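Local coordinates for aspartate aminotransferase (Rhodobacter sphaeroides, PDB 3NRA), which probably catalyses the pyridoxal-phosphate-dependent transfer of the amino group of L-aspartate to 2-oxoglutarate, giving oxaloacetate and L-glutamate, at residues A130-D135 with V153-V158; L167-L172 with A198-Q203; Q203-A208 with E237-A242. One frame throughout, in Å; residues are numbered along the deposited sequence.

Contact 1 (A130-D135 with V153-V158)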
loop_
_atom_site.group_PDB
_atom_site.type_symbol
_atom_site.label_atom_id
_atom_site.label_comp_id
_atom_site.label_asym_id
_atom_site.label_seq_id
_atom_site.Cartn_x
_atom_site.Cartn_y
_atom_site.Cartn_z
ATOM N N ALA B 130 7.097 6.615 -22.217
ATOM C CA ALA B 130 5.961 6.742 -23.148
ATOM C C ALA B 130 4.657 6.461 -22.405
ATOM O O ALA B 130 4.511 5.401 -21.776
ATOM C CB ALA B 130 6.109 5.773 -24.333
ATOM N N ILE B 131 3.736 7.416 -22.461
ATOM C CA ILE B 131 2.428 7.316 -21.776
ATOM C C ILE B 131 1.368 7.654 -22.801
ATOM O O ILE B 131 1.532 8.609 -23.580
ATOM C CB ILE B 131 2.338 8.310 -20.586
ATOM C CG1 ILE B 131 3.368 7.937 -19.491
ATOM C CG2 ILE B 131 0.887 8.412 -20.009
ATOM C CD1 ILE B 131 3.127 6.617 -18.854
ATOM N N VAL B 132 0.309 6.848 -22.839
ATOM C CA VAL B 132 -0.800 7.065 -23.760
ATOM C C VAL B 132 -1.724 8.186 -23.238
ATOM O O VAL B 132 -1.901 8.339 -22.040
ATOM C CB VAL B 132 -1.627 5.764 -23.934
ATOM C CG1 VAL B 132 -2.827 5.986 -24.924
ATOM C CG2 VAL B 132 -0.717 4.604 -24.418
ATOM N N GLN B 133 -2.272 8.970 -24.160
ATOM C CA GLN B 133 -3.281 9.983 -23.867
ATOM C C GLN B 133 -4.507 9.737 -24.764
ATOM O O GLN B 133 -4.377 9.699 -25.976
ATOM C CB GLN B 133 -2.710 11.385 -24.144
ATOM C CG GLN B 133 -1.524 11.746 -23.281
ATOM C CD GLN B 133 -1.119 13.180 -23.429
ATOM O OE1 GLN B 133 -1.064 13.702 -24.528
ATOM N NE2 GLN B 133 -0.818 13.829 -22.315
ATOM N N PRO B 134 -5.684 9.506 -24.178
ATOM C CA PRO B 134 -6.015 9.364 -22.778
ATOM C C PRO B 134 -5.620 8.015 -22.204
ATOM O O PRO B 134 -5.601 6.998 -22.934
ATOM C CB PRO B 134 -7.519 9.514 -22.782
ATOM C CG PRO B 134 -7.913 8.950 -24.098
ATOM C CD PRO B 134 -6.899 9.459 -25.011
ATOM N N ASP B 135 -5.302 7.993 -20.899
ATOM C CA ASP B 135 -5.108 6.748 -20.192
ATOM C C ASP B 135 -5.296 6.965 -18.659
ATOM O O ASP B 135 -5.699 8.042 -18.196
ATOM C CB ASP B 135 -3.708 6.168 -20.523
ATOM C CG ASP B 135 -3.665 4.625 -20.501
ATOM O OD1 ASP B 135 -4.360 4.023 -19.667
ATOM O OD2 ASP B 135 -2.873 4.023 -21.271
ATOM N N VAL B 153 1.901 9.640 -26.259
ATOM C CA VAL B 153 1.555 8.937 -27.465
ATOM C C VAL B 153 0.044 9.055 -27.603
ATOM O O VAL B 153 -0.697 8.621 -26.715
ATOM C CB VAL B 153 1.924 7.466 -27.353
ATOM C CG1 VAL B 153 1.571 6.706 -28.670
ATOM C CG2 VAL B 153 3.435 7.305 -26.999
ATOM N N GLN B 154 -0.417 9.650 -28.699
ATOM C CA GLN B 154 -1.855 9.869 -28.904
ATOM C C GLN B 154 -2.573 8.542 -29.109
ATOM O O GLN B 154 -2.093 7.672 -29.858
ATOM C CB GLN B 154 -2.079 10.797 -30.126
ATOM C CG GLN B 154 -3.514 11.220 -30.362
ATOM C CD GLN B 154 -4.072 12.090 -29.233
ATOM O OE1 GLN B 154 -3.391 12.966 -28.702
ATOM N NE2 GLN B 154 -5.295 11.829 -28.855
ATOM N N LEU B 155 -3.701 8.379 -28.419
ATOM C CA LEU B 155 -4.700 7.378 -28.778
ATOM C C LEU B 155 -5.754 8.072 -29.590
ATOM O O LEU B 155 -6.566 8.804 -29.039
ATOM C CB LEU B 155 -5.348 6.744 -27.522
ATOM C CG LEU B 155 -6.285 5.536 -27.717
ATOM C CD1 LEU B 155 -5.528 4.343 -28.278
ATOM C CD2 LEU B 155 -7.006 5.147 -26.384
ATOM N N ASP B 156 -5.766 7.813 -30.901
ATOM C CA ASP B 156 -6.749 8.388 -31.778
ATOM C C ASP B 156 -7.981 7.473 -31.798
ATOM O O ASP B 156 -8.299 6.854 -32.800
ATOM C CB ASP B 156 -6.159 8.623 -33.200
ATOM C CG ASP B 156 -5.228 9.845 -33.255
ATOM O OD1 ASP B 156 -5.641 10.932 -32.819
ATOM O OD2 ASP B 156 -4.072 9.709 -33.706
ATOM N N TYR B 157 -8.647 7.391 -30.654
ATOM C CA TYR B 157 -9.764 6.455 -30.456
ATOM C C TYR B 157 -11.047 6.949 -31.085
ATOM O O TYR B 157 -11.975 6.157 -31.263
ATOM C CB TYR B 157 -10.003 6.187 -28.944
ATOM C CG TYR B 157 -10.543 7.384 -28.171
ATOM C CD1 TYR B 157 -9.689 8.386 -27.704
ATOM C CD2 TYR B 157 -11.909 7.504 -27.896
ATOM C CE1 TYR B 157 -10.189 9.509 -27.019
ATOM C CE2 TYR B 157 -12.410 8.602 -27.212
ATOM C CZ TYR B 157 -11.539 9.609 -26.786
ATOM O OH TYR B 157 -12.028 10.686 -26.122
ATOM N N VAL B 158 -11.138 8.267 -31.389
ATOM C CA VAL B 158 -12.361 8.814 -31.968
ATOM C C VAL B 158 -12.448 8.466 -33.457
ATOM O O VAL B 158 -11.764 9.101 -34.324
ATOM C CB VAL B 158 -12.512 10.333 -31.757
ATOM C CG1 VAL B 158 -13.782 10.817 -32.446
ATOM C CG2 VAL B 158 -12.583 10.658 -30.241
HETATM O O HOH W 1 -1.056 13.062 -27.241
#
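Val-132 and Gln-133 pair in parallel with Val-153 and Gln-154 at one edge of the seven-stranded sheet, where strand 149-154 is the outermost strand within the chain. Three backbone hydrogen bonds define the pairing: Val-153 N to Ile-131 O (2.9 Å), Gln-133 N to Val-153 O (3.0 Å) and Leu-155 N to Gln-133 O (2.9 Å), with N-H...O angles from 151° to 166°. The CA of Val-132 adds a CA-H...O contact to Val-153 O at 3.3 Å. Helix 137-145 links the two strands, making a beta-alpha-beta crossover within the mostly parallel sheet of a fold type I pyridoxal-phosphate enzyme. On the face carrying both valines, Val-132 CG1, anti to its backbone N, packs against Leu-155 CB at 3.7 Å. The glutamines occupy the other face, and one water donates to both amide oxygens, 2.8 Å from Gln-133 OE1 and 2.8 Å from Gln-154 OE1. Gln-154 is bent at chi2 (65°), and its NE2 donates to Leu-155 O from above that carbonyl's plane. Beyond the last strand bond, Pro-134 follows a cis peptide. Its CG comes 3.7 Å from Tyr-157 CE1, while CD lies near Leu-155 CB. Asn-189 ND2 donates to Pro-134 O, and the next residue, Asp-135, hydrogen-bonds Ser-186 OG through OD1.

Contact 2 (L167-L172 with A198-Q203)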
loop_
_atom_site.group_PDB
_atom_site.type_symbol
_atom_site.label_atom_id
_atom_site.label_comp_id
_atom_site.label_asym_id
_atom_site.label_seq_id
_atom_site.Cartn_x
_atom_site.Cartn_y
_atom_site.Cartn_z
ATOM N N LEU B 167 -4.029 3.603 -31.467
ATOM C CA LEU B 167 -2.732 4.099 -30.988
ATOM C C LEU B 167 -1.890 4.601 -32.157
ATOM O O LEU B 167 -1.825 3.952 -33.209
ATOM C CB LEU B 167 -1.951 3.006 -30.232
ATOM C CG LEU B 167 -0.701 3.480 -29.441
ATOM C CD1 LEU B 167 -1.072 4.423 -28.292
ATOM C CD2 LEU B 167 0.081 2.296 -28.895
ATOM N N ASP B 168 -1.265 5.767 -31.958
ATOM C CA ASP B 168 -0.282 6.314 -32.880
ATOM C C ASP B 168 1.056 5.575 -32.716
ATOM O O ASP B 168 1.911 5.988 -31.921
ATOM C CB ASP B 168 -0.115 7.818 -32.620
ATOM C CG ASP B 168 0.980 8.446 -33.455
ATOM O OD1 ASP B 168 1.479 7.802 -34.420
ATOM O OD2 ASP B 168 1.403 9.565 -33.109
ATOM N N LEU B 169 1.246 4.518 -33.509
ATOM C CA LEU B 169 2.429 3.652 -33.372
ATOM C C LEU B 169 3.702 4.327 -33.852
ATOM O O LEU B 169 4.782 4.072 -33.310
ATOM C CB LEU B 169 2.223 2.317 -34.087
ATOM C CG LEU B 169 1.092 1.446 -33.452
ATOM C CD1 LEU B 169 0.542 0.455 -34.480
ATOM C CD2 LEU B 169 1.546 0.735 -32.190
ATOM N N THR B 170 3.582 5.215 -34.832
ATOM C CA THR B 170 4.697 6.047 -35.217
ATOM C C THR B 170 5.133 6.958 -34.054
ATOM O O THR B 170 6.315 7.114 -33.800
ATOM C CB THR B 170 4.373 6.898 -36.459
ATOM O OG1 THR B 170 3.637 6.114 -37.421
ATOM C CG2 THR B 170 5.664 7.421 -37.104
ATOM N N GLY B 171 4.168 7.521 -33.335
ATOM C CA GLY B 171 4.430 8.294 -32.117
ATOM C C GLY B 171 5.152 7.490 -31.023
ATOM O O GLY B 171 6.048 8.003 -30.374
ATOM N N LEU B 172 4.768 6.228 -30.843
ATOM C CA LEU B 172 5.439 5.356 -29.865
ATOM C C LEU B 172 6.892 5.131 -30.270
ATOM O O LEU B 172 7.805 5.289 -29.452
ATOM C CB LEU B 172 4.735 4.023 -29.762
ATOM C CG LEU B 172 5.306 3.030 -28.750
ATOM C CD1 LEU B 172 5.396 3.680 -27.328
ATOM C CD2 LEU B 172 4.446 1.777 -28.735
ATOM N N ALA B 198 -4.818 -7.187 -32.355
ATOM C CA ALA B 198 -3.679 -8.103 -32.548
ATOM C C ALA B 198 -2.482 -7.412 -33.216
ATOM O O ALA B 198 -1.365 -7.574 -32.788
ATOM C CB ALA B 198 -4.120 -9.338 -33.401
ATOM N N GLU B 199 -2.761 -6.586 -34.209
ATOM C CA GLU B 199 -1.733 -5.883 -34.954
ATOM C C GLU B 199 -1.085 -4.782 -34.094
ATOM O O GLU B 199 0.130 -4.661 -34.068
ATOM C CB GLU B 199 -2.345 -5.286 -36.257
ATOM C CG GLU B 199 -1.435 -5.302 -37.468
ATOM C CD GLU B 199 -0.345 -4.204 -37.459
ATOM O OE1 GLU B 199 -0.569 -3.124 -36.859
ATOM O OE2 GLU B 199 0.732 -4.424 -38.088
ATOM N N GLU B 200 -1.894 -4.013 -33.357
ATOM C CA GLU B 200 -1.348 -3.004 -32.430
ATOM C C GLU B 200 -0.425 -3.615 -31.388
ATOM O O GLU B 200 0.637 -3.081 -31.113
ATOM C CB GLU B 200 -2.456 -2.199 -31.748
ATOM C CG GLU B 200 -3.122 -1.142 -32.705
ATOM C CD GLU B 200 -4.360 -0.522 -32.133
ATOM O OE1 GLU B 200 -5.205 -1.257 -31.537
ATOM O OE2 GLU B 200 -4.524 0.701 -32.317
ATOM N N ILE B 201 -0.828 -4.745 -30.827
ATOM C CA ILE B 201 -0.049 -5.391 -29.782
ATOM C C ILE B 201 1.231 -5.995 -30.373
ATOM O O ILE B 201 2.285 -5.976 -29.728
ATOM C CB ILE B 201 -0.905 -6.464 -29.062
ATOM C CG1 ILE B 201 -2.025 -5.768 -28.243
ATOM C CG2 ILE B 201 -0.043 -7.408 -28.196
ATOM C CD1 ILE B 201 -1.549 -4.951 -27.020
ATOM N N GLY B 202 1.144 -6.483 -31.605
ATOM C CA GLY B 202 2.304 -7.011 -32.316
ATOM C C GLY B 202 3.351 -5.942 -32.579
ATOM O O GLY B 202 4.542 -6.160 -32.362
ATOM N N GLN B 203 2.885 -4.770 -32.977
ATOM C CA GLN B 203 3.782 -3.659 -33.259
ATOM C C GLN B 203 4.347 -3.068 -31.982
ATOM O O GLN B 203 5.497 -2.670 -31.959
ATOM C CB GLN B 203 3.093 -2.571 -34.116
ATOM C CG GLN B 203 4.057 -1.405 -34.620
ATOM C CD GLN B 203 5.123 -1.870 -35.627
ATOM O OE1 GLN B 203 5.273 -3.064 -35.895
ATOM N NE2 GLN B 203 5.854 -0.912 -36.195
HETATM O O HOH W 2 -3.183 1.982 -34.201
HETATM O O HOH W 3 5.815 2.249 -35.998
#
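Leu-167 N donates to Glu-200 OE2 across the contact at 3.1 Å, with an N-H...O angle of 145°, and meets the carboxylate oxygen nearly along its C-O axis. The same OE2 accepts from Gly-166 N, and a water donates to it at 2.6 Å as well as to Leu-167 O at 2.6 Å. OE1 accepts from Ala-165 N and Ser-197 N, so both oxygens of this buried acid are engaged by backbone N-H groups, an environment likely to stabilise the negative charge. Glu-200 is extended beyond CG (chi2 170°), which carries CD away from helix 198-211 toward the turn leading into helix 169-177. Asp-168, right before helix 169-177, is its N-cap: OD1 accepts from Gly-171 N at 2.9 Å, from above the carboxylate plane. The two helices lie over the sheet face that carries Val-132 and Val-153, both touched by Leu-167. Apolar contact between them centres on Leu-169, whose side chain crosses that of Gln-203 obliquely, CD1 lying 4.0 Å from Gln-203 CB. Separately, Leu-169 CD2 packs against a backbone carbonyl, 4.1 Å from Glu-200 O. Gln-203 was modelled in two conformers, which leaves its amide end doubtful. Leu-167 and Leu-169 also touch Ile-204, the residue after Gln-203.

Contact 3 (Q203-A208 with E237-A242); sequences QIAALA and EAAVDA
Glu-237 meets Ala-205 with the root of its side chain: chi1 of -72° sets CG anti to the carbonyl carbon, and there CG lies 3.7 Å from Ala-205 CB. The chain bends at chi2 (-66°), and its carboxylate lies against the preceding turn of helix 198-211, with OE2 near Ile-201 CG2 and OE1 near Gly-202 CA. Glu-237 CB is closer still, 3.5 Å from Ala-205 CB, so the aliphatic base of the acid does the packing on this alanine. In Val-240, chi1 of 81° puts CG1 between the backbone N and the carbonyl carbon and leaves CG2 anti to the N, where it lies 4.1 Å from Ala-205 O. The branching carbon, Val-240 CB, is 3.8 Å from Ala-205 CB. One methyl of helix 198-211 is thus met by both ends of the same turn. That turn is type I, running from Glu-237 to Val-240, and its backbone bond from Val-240 N to Glu-237 O is 3.3 Å long. Ala-239 within it points its CB at the helix, 4.0 Å from Ala-206 N and 4.2 Å from Ala-205 CB. No hydrogen bond joins the segments; the contact is van der Waals packing of small groups, and it lets the backbones approach to a CA-CA distance of 4.9 Å between Ala-205 and Val-240. Leu-234, earlier in the same loop, also touches Ala-205 and Ile-204. The loop lies between strands 214-218 and 245-249, neighbours in the sheet, while Ile-204 and Leu-207 of the helix carry contacts to helix 169-177.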
loop_
_atom_site.group_PDB
_atom_site.type_symbol
_atom_site.label_atom_id
_atom_site.label_comp_id
_atom_site.label_asym_id
_atom_site.label_seq_id
_atom_site.Cartn_x
_atom_site.Cartn_y
_atom_site.Cartn_z
ATOM N N GLN B 203 2.885 -4.770 -32.977
ATOM C CA GLN B 203 3.782 -3.659 -33.259
ATOM C C GLN B 203 4.347 -3.068 -31.982
ATOM O O GLN B 203 5.497 -2.670 -31.959
ATOM C CB GLN B 203 3.093 -2.571 -34.116
ATOM C CG GLN B 203 4.057 -1.405 -34.620
ATOM C CD GLN B 203 5.123 -1.870 -35.627
ATOM O OE1 GLN B 203 5.273 -3.064 -35.895
ATOM N NE2 GLN B 203 5.854 -0.912 -36.195
ATOM N N ILE B 204 3.545 -3.040 -30.912
ATOM C CA ILE B 204 4.048 -2.590 -29.614
ATOM C C ILE B 204 5.145 -3.532 -29.160
ATOM O O ILE B 204 6.189 -3.092 -28.719
ATOM C CB ILE B 204 2.937 -2.522 -28.518
ATOM C CG1 ILE B 204 2.054 -1.263 -28.708
ATOM C CG2 ILE B 204 3.568 -2.506 -27.105
ATOM C CD1 ILE B 204 0.749 -1.303 -27.935
ATOM N N ALA B 205 4.905 -4.835 -29.280
ATOM C CA ALA B 205 5.900 -5.817 -28.925
ATOM C C ALA B 205 7.180 -5.647 -29.749
ATOM O O ALA B 205 8.279 -5.689 -29.193
ATOM C CB ALA B 205 5.335 -7.255 -29.098
ATOM N N ALA B 206 7.033 -5.481 -31.066
ATOM C CA ALA B 206 8.188 -5.347 -31.975
ATOM C C ALA B 206 8.975 -4.067 -31.700
ATOM O O ALA B 206 10.211 -4.079 -31.682
ATOM C CB ALA B 206 7.729 -5.408 -33.476
ATOM N N LEU B 207 8.271 -2.966 -31.458
ATOM C CA LEU B 207 8.956 -1.682 -31.188
ATOM C C LEU B 207 9.731 -1.746 -29.868
ATOM O O LEU B 207 10.897 -1.360 -29.813
ATOM C CB LEU B 207 7.975 -0.514 -31.179
ATOM C CG LEU B 207 7.415 -0.086 -32.543
ATOM C CD1 LEU B 207 6.238 0.864 -32.330
ATOM C CD2 LEU B 207 8.495 0.538 -33.455
ATOM N N ALA B 208 9.109 -2.317 -28.836
ATOM C CA ALA B 208 9.774 -2.475 -27.531
ATOM C C ALA B 208 11.043 -3.328 -27.627
ATOM O O ALA B 208 12.089 -2.966 -27.053
ATOM C CB ALA B 208 8.811 -3.056 -26.486
ATOM N N GLU B 237 3.363 -12.277 -27.034
ATOM C CA GLU B 237 3.913 -11.984 -28.417
ATOM C C GLU B 237 5.300 -12.591 -28.658
ATOM O O GLU B 237 6.194 -12.432 -27.860
ATOM C CB GLU B 237 3.979 -10.476 -28.667
ATOM C CG GLU B 237 2.659 -9.829 -28.864
ATOM C CD GLU B 237 1.942 -10.281 -30.127
ATOM O OE1 GLU B 237 2.612 -10.503 -31.176
ATOM O OE2 GLU B 237 0.711 -10.442 -30.064
ATOM N N ALA B 238 5.464 -13.293 -29.773
ATOM C CA ALA B 238 6.783 -13.895 -30.135
ATOM C C ALA B 238 7.933 -12.837 -30.253
ATOM O O ALA B 238 9.101 -13.139 -29.950
ATOM C CB ALA B 238 6.654 -14.705 -31.455
ATOM N N ALA B 239 7.579 -11.607 -30.656
ATOM C CA ALA B 239 8.557 -10.520 -30.856
ATOM C C ALA B 239 9.131 -9.969 -29.561
ATOM O O ALA B 239 10.218 -9.389 -29.553
ATOM C CB ALA B 239 7.908 -9.377 -31.662
ATOM N N VAL B 240 8.393 -10.104 -28.468
ATOM C CA VAL B 240 8.775 -9.446 -27.243
ATOM C C VAL B 240 9.559 -10.396 -26.382
ATOM O O VAL B 240 9.326 -11.587 -26.397
ATOM C CB VAL B 240 7.524 -8.875 -26.459
ATOM C CG1 VAL B 240 6.835 -9.960 -25.653
ATOM C CG2 VAL B 240 7.946 -7.692 -25.582
ATOM N N ASP B 241 10.532 -9.852 -25.669
ATOM C CA ASP B 241 11.250 -10.597 -24.645
ATOM C C ASP B 241 10.414 -10.582 -23.382
ATOM O O ASP B 241 10.094 -9.514 -22.857
ATOM C CB ASP B 241 12.628 -9.947 -24.388
ATOM C CG ASP B 241 13.418 -10.635 -23.270
ATOM O OD1 ASP B 241 13.081 -11.794 -22.884
ATOM O OD2 ASP B 241 14.402 -10.012 -22.802
ATOM N N ALA B 242 10.060 -11.770 -22.895
ATOM C CA ALA B 242 9.260 -11.920 -21.682
ATOM C C ALA B 242 9.876 -11.191 -20.477
ATOM O O ALA B 242 9.153 -10.714 -19.586
ATOM C CB ALA B 242 9.060 -13.426 -21.357
#

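Contact 1 is buried within the sheet, contact 2 partly buried, and contact 3 at the surface, their centres lying about 14, 19 and 22 Å from the centre of the chain. The chemistry shifts accordingly, from backbone pairing between strands, through a charged side chain meeting backbone N-H groups beside leucine packing, to apolar contact without hydrogen bonds. Contacts 2 and 3 both use helix 198-211 and share Gln-203, which faces helix 169-177 and points away from the 237-242 loop. Contacts 1 and 2 touch directly: Gln-154 O lies 3.0 Å from Asp-168 N, a probable hydrogen bond, and Val-153 CG1 packs on Leu-167 CD1. Contacts 1 and 3 do not touch.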